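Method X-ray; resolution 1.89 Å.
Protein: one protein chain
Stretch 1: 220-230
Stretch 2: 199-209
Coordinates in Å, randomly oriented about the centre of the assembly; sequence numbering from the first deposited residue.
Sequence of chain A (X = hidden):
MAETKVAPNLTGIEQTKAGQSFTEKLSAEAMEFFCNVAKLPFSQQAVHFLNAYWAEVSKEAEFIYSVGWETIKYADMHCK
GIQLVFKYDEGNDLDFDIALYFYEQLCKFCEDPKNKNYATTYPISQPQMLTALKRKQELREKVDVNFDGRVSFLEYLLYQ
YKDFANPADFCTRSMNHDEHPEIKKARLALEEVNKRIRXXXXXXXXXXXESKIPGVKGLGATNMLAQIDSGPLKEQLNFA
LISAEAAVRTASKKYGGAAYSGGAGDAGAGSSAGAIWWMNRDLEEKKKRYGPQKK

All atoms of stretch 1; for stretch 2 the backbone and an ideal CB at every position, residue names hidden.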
ATOM      1  N   GLY A 220      38.157   3.750 -22.167  1.00 59.53           N
ATOM      2  CA  GLY A 220      38.577   2.554 -21.474  1.00 57.56           C
ATOM      3  C   GLY A 220      37.349   1.683 -21.431  1.00 52.02           C
ATOM      4  O   GLY A 220      37.420   0.476 -21.665  1.00 53.70           O
ATOM      5  N   ALA A 221      36.224   2.341 -21.152  1.00 52.92           N
ATOM      6  CA  ALA A 221      34.890   1.707 -21.110  1.00 50.95           C
ATOM      7  C   ALA A 221      34.616   0.867 -22.375  1.00 51.13           C
ATOM      8  O   ALA A 221      34.126  -0.263 -22.301  1.00 46.92           O
ATOM      9  CB  ALA A 221      33.824   2.784 -20.938  1.00 51.38           C
ATOM     10  N   THR A 222      34.980   1.419 -23.532  1.00 51.10           N
ATOM     11  CA  THR A 222      34.704   0.781 -24.798  1.00 45.08           C
ATOM     12  C   THR A 222      35.409  -0.520 -24.947  1.00 46.66           C
ATOM     13  O   THR A 222      34.804  -1.511 -25.357  1.00 42.87           O
ATOM     14  CB  THR A 222      35.037   1.692 -25.985  1.00 42.97           C
ATOM     15  OG1 THR A 222      34.238   2.870 -25.880  1.00 38.00           O
ATOM     16  CG2 THR A 222      34.693   1.002 -27.288  1.00 45.49           C
ATOM     17  N   ASN A 223      36.679  -0.532 -24.599  1.00 49.35           N
ATOM     18  CA  ASN A 223      37.496  -1.733 -24.741  1.00 52.22           C
ATOM     19  C   ASN A 223      37.071  -2.791 -23.771  1.00 46.62           C
ATOM     20  O   ASN A 223      37.174  -4.012 -24.059  1.00 38.12           O
ATOM     21  CB  ASN A 223      38.970  -1.400 -24.465  1.00 61.82           C
ATOM     22  CG  ASN A 223      39.429  -0.199 -25.254  1.00 75.87           C
ATOM     23  OD1 ASN A 223      39.774  -0.333 -26.430  1.00 87.00           O
ATOM     24  ND2 ASN A 223      39.396   0.993 -24.633  1.00 75.51           N
ATOM     25  N   MET A 224      36.662  -2.320 -22.591  1.00 50.67           N
ATOM     26  CA  MET A 224      36.250  -3.230 -21.539  1.00 50.68           C
ATOM     27  C   MET A 224      34.980  -3.866 -22.079  1.00 51.15           C
ATOM     28  O   MET A 224      34.863  -5.109 -22.164  1.00 50.51           O
ATOM     29  CB  MET A 224      36.002  -2.481 -20.231  1.00 56.75           C
ATOM     30  CG  MET A 224      37.160  -1.597 -19.788  1.00 62.01           C
ATOM     31  SD  MET A 224      37.394  -1.552 -18.000  1.00 78.11           S
ATOM     32  CE  MET A 224      36.848   0.098 -17.516  1.00 67.00           C
ATOM     33  N   LEU A 225      34.050  -3.009 -22.511  1.00 49.44           N
ATOM     34  CA  LEU A 225      32.763  -3.491 -23.018  1.00 42.69           C
ATOM     35  C   LEU A 225      33.033  -4.493 -24.110  1.00 41.85           C
ATOM     36  O   LEU A 225      32.467  -5.589 -24.116  1.00 38.27           O
ATOM     37  CB  LEU A 225      31.921  -2.352 -23.540  1.00 43.70           C
ATOM     38  CG  LEU A 225      30.450  -2.362 -23.181  1.00 46.09           C
ATOM     39  CD1 LEU A 225      29.697  -1.653 -24.289  1.00 44.63           C
ATOM     40  CD2 LEU A 225      29.880  -3.756 -22.943  1.00 43.14           C
ATOM     41  N   ALA A 226      33.961  -4.160 -25.005  1.00 42.06           N
ATOM     42  CA  ALA A 226      34.270  -5.049 -26.112  1.00 41.93           C
ATOM     43  C   ALA A 226      34.842  -6.346 -25.613  1.00 41.66           C
ATOM     44  O   ALA A 226      34.622  -7.383 -26.202  1.00 41.79           O
ATOM     45  CB  ALA A 226      35.258  -4.380 -27.075  1.00 44.36           C
ATOM     46  N   GLN A 227      35.589  -6.300 -24.522  1.00 45.02           N
ATOM     47  CA  GLN A 227      36.256  -7.497 -24.031  1.00 52.20           C
ATOM     48  C   GLN A 227      35.438  -8.300 -22.978  1.00 52.71           C
ATOM     49  O   GLN A 227      35.867  -9.367 -22.510  1.00 47.45           O
ATOM     50  CB  GLN A 227      37.605  -7.088 -23.459  1.00 56.25           C
ATOM     51  CG  GLN A 227      38.605  -8.237 -23.412  1.00 68.69           C
ATOM     52  CD  GLN A 227      39.046  -8.710 -24.798  1.00 68.94           C
ATOM     53  OE1 GLN A 227      39.929  -8.112 -25.410  1.00 67.52           O
ATOM     54  NE2 GLN A 227      38.452  -9.798 -25.282  1.00 67.18           N
ATOM     55  N   ILE A 228      34.240  -7.808 -22.663  1.00 44.82           N
ATOM     56  CA  ILE A 228      33.556  -8.185 -21.427  1.00 42.39           C
ATOM     57  C   ILE A 228      33.379  -9.662 -21.224  1.00 40.64           C
ATOM     58  O   ILE A 228      33.446 -10.138 -20.091  1.00 44.94           O
ATOM     59  CB  ILE A 228      32.174  -7.506 -21.292  1.00 39.18           C
ATOM     60  CG1 ILE A 228      31.681  -7.642 -19.868  1.00 37.20           C
ATOM     61  CG2 ILE A 228      31.167  -8.104 -22.273  1.00 37.86           C
ATOM     62  CD1 ILE A 228      30.591  -6.685 -19.524  1.00 42.93           C
ATOM     63  N   ASP A 229      33.165 -10.410 -22.285  1.00 41.37           N
ATOM     64  CA  ASP A 229      32.921 -11.828 -22.110  1.00 44.25           C
ATOM     65  C   ASP A 229      34.155 -12.695 -21.907  1.00 44.04           C
ATOM     66  O   ASP A 229      34.051 -13.897 -21.835  1.00 41.26           O
ATOM     67  CB  ASP A 229      32.112 -12.342 -23.263  1.00 44.98           C
ATOM     68  CG  ASP A 229      30.755 -11.747 -23.284  1.00 49.60           C
ATOM     69  OD1 ASP A 229      30.224 -11.378 -22.206  1.00 43.11           O
ATOM     70  OD2 ASP A 229      30.202 -11.640 -24.385  1.00 51.43           O
ATOM     71  N   SER A 230      35.321 -12.083 -21.797  1.00 43.03           N
ATOM     72  CA  SER A 230      36.477 -12.819 -21.358  1.00 43.73           C
ATOM     73  C   SER A 230      36.890 -12.198 -20.021  1.00 39.81           C
ATOM     74  O   SER A 230      37.970 -12.437 -19.513  1.00 39.73           O
ATOM     75  CB  SER A 230      37.575 -12.729 -22.450  1.00 47.47           C
ATOM     76  OG  SER A 230      37.818 -11.372 -22.822  1.00 45.84           O
ATOM     77  N   UNK A 199      25.079  -9.250 -11.844  1.00 24.42           N
ATOM     78  CA  UNK A 199      26.425  -8.699 -11.751  1.00 25.63           C
ATOM     79  C   UNK A 199      26.991  -8.424 -13.165  1.00 26.62           C
ATOM     80  O   UNK A 199      27.476  -7.328 -13.434  1.00 28.90           O
ATOM     81  CB  UNK A 199      27.336  -9.657 -10.981  1.00 25.63           C
ATOM     82  N   UNK A 200      26.908  -9.402 -14.060  1.00 27.55           N
ATOM     83  CA  UNK A 200      27.376  -9.246 -15.458  1.00 26.54           C
ATOM     84  C   UNK A 200      26.648  -8.174 -16.274  1.00 24.81           C
ATOM     85  O   UNK A 200      27.269  -7.312 -16.907  1.00 24.29           O
ATOM     86  CB  UNK A 200      27.233 -10.584 -16.186  1.00 26.54           C
ATOM     87  N   UNK A 201      25.330  -8.182 -16.224  1.00 22.79           N
ATOM     88  CA  UNK A 201      24.569  -7.167 -16.954  1.00 22.63           C
ATOM     89  C   UNK A 201      24.710  -5.811 -16.318  1.00 24.44           C
ATOM     90  O   UNK A 201      24.666  -4.805 -17.011  1.00 24.49           O
ATOM     91  CB  UNK A 201      23.090  -7.550 -17.029  1.00 22.63           C
ATOM     92  N   UNK A 202      24.954  -5.727 -15.002  1.00 24.94           N
ATOM     93  CA  UNK A 202      25.113  -4.347 -14.435  1.00 25.25           C
ATOM     94  C   UNK A 202      26.415  -3.731 -14.868  1.00 27.09           C
ATOM     95  O   UNK A 202      26.504  -2.531 -15.189  1.00 28.22           O
ATOM     96  CB  UNK A 202      25.052  -4.366 -12.906  1.00 25.25           C
ATOM     97  N   UNK A 203      27.439  -4.532 -14.864  1.00 25.91           N
ATOM     98  CA  UNK A 203      28.706  -4.047 -15.341  1.00 30.07           C
ATOM     99  C   UNK A 203      28.697  -3.691 -16.847  1.00 32.51           C
ATOM    100  O   UNK A 203      29.360  -2.797 -17.260  1.00 34.09           O
ATOM    101  CB  UNK A 203      29.779  -5.100 -15.057  1.00 30.07           C
ATOM    102  N   UNK A 204      28.066  -4.505 -17.669  1.00 30.44           N
ATOM    103  CA  UNK A 204      27.881  -4.179 -19.059  1.00 31.45           C
ATOM    104  C   UNK A 204      27.251  -2.808 -19.179  1.00 33.77           C
ATOM    105  O   UNK A 204      27.747  -1.966 -19.916  1.00 33.82           O
ATOM    106  CB  UNK A 204      27.025  -5.237 -19.759  1.00 31.45           C
ATOM    107  N   UNK A 205      26.164  -2.574 -18.433  1.00 33.22           N
ATOM    108  CA  UNK A 205      25.453  -1.318 -18.482  1.00 35.65           C
ATOM    109  C   UNK A 205      26.193  -0.154 -17.879  1.00 40.12           C
ATOM    110  O   UNK A 205      26.009   0.995 -18.315  1.00 40.22           O
ATOM    111  CB  UNK A 205      24.105  -1.471 -17.775  1.00 35.65           C
ATOM    112  N   UNK A 206      27.018  -0.437 -16.885  1.00 40.47           N
ATOM    113  CA  UNK A 206      27.894   0.563 -16.347  1.00 39.39           C
ATOM    114  C   UNK A 206      28.799   1.031 -17.472  1.00 38.81           C
ATOM    115  O   UNK A 206      28.876   2.223 -17.761  1.00 41.11           O
ATOM    116  CB  UNK A 206      28.695   0.026 -15.159  1.00 39.39           C
ATOM    117  N   UNK A 207      29.503   0.088 -18.071  1.00 34.79           N
ATOM    118  CA  UNK A 207      30.440   0.399 -19.133  1.00 39.35           C
ATOM    119  C   UNK A 207      29.783   1.071 -20.348  1.00 44.16           C
ATOM    120  O   UNK A 207      30.344   1.996 -20.937  1.00 49.54           O
ATOM    121  CB  UNK A 207      31.146  -0.884 -19.574  1.00 39.35           C
ATOM    122  N   UNK A 208      28.604   0.607 -20.716  1.00 39.94           N
ATOM    123  CA  UNK A 208      27.870   1.195 -21.804  1.00 41.69           C
ATOM    124  C   UNK A 208      27.696   2.662 -21.559  1.00 46.82           C
ATOM    125  O   UNK A 208      27.980   3.449 -22.441  1.00 50.24           O
ATOM    126  CB  UNK A 208      26.514   0.511 -21.989  1.00 41.69           C
ATOM    127  N   UNK A 209      27.230   3.036 -20.370  1.00 55.72           N
ATOM    128  CA  UNK A 209      26.903   4.445 -20.085  1.00 61.65           C
ATOM    129  C   UNK A 209      28.152   5.314 -19.933  1.00 64.67           C
ATOM    130  O   UNK A 209      28.079   6.537 -20.102  1.00 71.11           O
ATOM    131  CB  UNK A 209      26.060   4.539 -18.812  1.00 61.65           C
TER

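Stretch 2 is helical throughout, and its axis passes the helix of 220-227 at 8.5 Å with 147° between their N-to-C directions. Early positions therefore meet the C-terminal end of stretch 1, and later ones its beginning.

Position 199 has nothing of stretch 1 within 5.5 Å of its ideal CB, so any helix-compatible residue would do; it is Ala 199.

At 200 the CA-to-CB bond points sideways and nothing of stretch 1 lies within 5.5 Å of the ideal CB, so a short side chain would make little contact. A long one could run beside Ile 228 to the carboxylate of Asp 229, favouring an apolar body with a donor at its tip, although Lys or Arg could also answer the charge. In Tyr 200 (chi1 t), CE1 lies 4.0 Å from CG1 of Ile 228, and OH donates to OD1 of Asp 229 at 2.5 Å, a short hydrogen bond with the acceptor at the ring edge.

Positions 201 and 202 point away and out of reach respectively, leaving the choice open; they hold Glu 201 and Glu 202.

From 203 the bond points sideways, with the ideal CB of 203 lying 4.8 Å from CD1 of Ile 228. Aliphatic or long polar side chains both fit. CG of Glu 203 lies 4.2 Å from CD1 of Ile 228, while the carboxylate finds a partner within its own helix.

At 204 the ideal CB is 3.9 Å from CD1 of Ile 228 and 4.5 Å from CD2 of Leu 225, so an aliphatic stem is suitable, with or without a polar end. Lys 204 CG lies 3.7 Å from CD1 of Ile 228 and 3.7 Å from CD2 of Leu 225.

Position 205 points away and accepts many residues; it is Ala 205. At 206 the bond points sideways and nothing of stretch 1 lies within 5.5 Å of the ideal CB, so many residues, polar ones included, would suit; Arg 206 forms a salt bridge with Glu 203, NH2 of Arg 206 to OE2 of Glu 203 at a very short 2.5 Å.

Position 207 faces stretch 1 directly: its ideal CB is 4.0 Å from CG of Leu 225. An apolar residue such as Leu, Ile or Met is expected. Leu 207 (m, t) brings CD1 to 3.7 Å from CB of Met 224.

At 208 the bond points away, but CD1 of Leu 225 is 4.5 Å from the ideal CB, so small or β-branched residues suit. OG1 of Thr 208 lies 3.6 Å from CD1 of Leu 225.

Position 209 points away, so the choice is open; it is Glu 209.

Stretch 2 (199-209) AYEEEKARLTE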
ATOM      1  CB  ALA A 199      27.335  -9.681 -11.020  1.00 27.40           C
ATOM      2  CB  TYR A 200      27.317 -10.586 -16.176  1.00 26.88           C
ATOM      3  CG  TYR A 200      27.480 -10.540 -17.697  1.00 27.70           C
ATOM      4  CD1 TYR A 200      28.744 -10.432 -18.297  1.00 28.60           C
ATOM      5  CD2 TYR A 200      26.391 -10.716 -18.523  1.00 28.72           C
ATOM      6  CE1 TYR A 200      28.888 -10.447 -19.668  1.00 27.55           C
ATOM      7  CE2 TYR A 200      26.519 -10.747 -19.904  1.00 31.55           C
ATOM      8  CZ  TYR A 200      27.761 -10.607 -20.470  1.00 31.91           C
ATOM      9  OH  TYR A 200      27.844 -10.604 -21.839  1.00 30.81           O
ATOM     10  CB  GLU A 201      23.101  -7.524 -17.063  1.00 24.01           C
ATOM     11  CG  GLU A 201      22.881  -8.804 -17.797  1.00 24.60           C
ATOM     12  CD  GLU A 201      22.911  -8.705 -19.329  1.00 25.46           C
ATOM     13  OE1 GLU A 201      23.303  -7.700 -19.918  1.00 24.95           O
ATOM     14  OE2 GLU A 201      22.559  -9.725 -19.929  1.00 29.53           O
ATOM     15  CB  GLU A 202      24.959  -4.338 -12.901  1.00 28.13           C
ATOM     16  CG  GLU A 202      23.478  -4.247 -12.503  1.00 30.73           C
ATOM     17  CD  GLU A 202      23.219  -4.500 -11.031  1.00 36.32           C
ATOM     18  OE1 GLU A 202      24.197  -4.880 -10.339  1.00 40.05           O
ATOM     19  OE2 GLU A 202      22.046  -4.329 -10.591  1.00 35.93           O
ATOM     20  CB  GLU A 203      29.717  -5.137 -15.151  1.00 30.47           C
ATOM     21  CG  GLU A 203      31.062  -4.895 -15.809  1.00 33.24           C
ATOM     22  CD  GLU A 203      31.834  -3.794 -15.133  1.00 35.20           C
ATOM     23  OE1 GLU A 203      31.286  -3.088 -14.254  1.00 37.31           O
ATOM     24  OE2 GLU A 203      33.002  -3.589 -15.516  1.00 41.97           O
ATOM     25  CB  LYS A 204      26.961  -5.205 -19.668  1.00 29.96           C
ATOM     26  CG  LYS A 204      27.385  -5.629 -21.024  1.00 38.37           C
ATOM     27  CD  LYS A 204      26.320  -6.469 -21.709  1.00 40.06           C
ATOM     28  CE  LYS A 204      26.986  -7.707 -22.211  1.00 42.79           C
ATOM     29  NZ  LYS A 204      25.962  -8.532 -22.892  1.00 45.04           N
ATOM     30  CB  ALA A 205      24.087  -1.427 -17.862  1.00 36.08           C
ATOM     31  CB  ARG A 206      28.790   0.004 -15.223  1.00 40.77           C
ATOM     32  CG  ARG A 206      29.196   1.047 -14.184  1.00 40.68           C
ATOM     33  CD  ARG A 206      30.687   1.047 -13.791  1.00 40.02           C
ATOM     34  NE  ARG A 206      31.456  -0.143 -14.104  1.00 35.78           N
ATOM     35  CZ  ARG A 206      32.742  -0.154 -14.474  1.00 38.11           C
ATOM     36  NH1 ARG A 206      33.452   0.934 -14.570  1.00 41.23           N
ATOM     37  NH2 ARG A 206      33.343  -1.274 -14.761  1.00 39.58           N
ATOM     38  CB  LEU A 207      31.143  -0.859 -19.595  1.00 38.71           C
ATOM     39  CG  LEU A 207      31.965  -1.565 -18.539  1.00 39.66           C
ATOM     40  CD1 LEU A 207      32.527  -2.844 -19.128  1.00 38.18           C
ATOM     41  CD2 LEU A 207      33.055  -0.657 -17.980  1.00 45.12           C
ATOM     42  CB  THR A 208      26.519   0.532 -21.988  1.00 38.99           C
ATOM     43  OG1 THR A 208      26.745  -0.823 -22.339  1.00 37.00           O
ATOM     44  CG2 THR A 208      25.703   1.179 -23.104  1.00 45.05           C
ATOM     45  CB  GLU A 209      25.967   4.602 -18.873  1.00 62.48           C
ATOM     46  CG  GLU A 209      24.925   5.708 -19.053  1.00 66.82           C
ATOM     47  CD  GLU A 209      23.759   5.340 -20.009  1.00 72.46           C
ATOM     48  OE1 GLU A 209      23.808   4.315 -20.745  1.00 69.83           O
ATOM     49  OE2 GLU A 209      22.759   6.093 -20.034  1.00 70.85           O
TER
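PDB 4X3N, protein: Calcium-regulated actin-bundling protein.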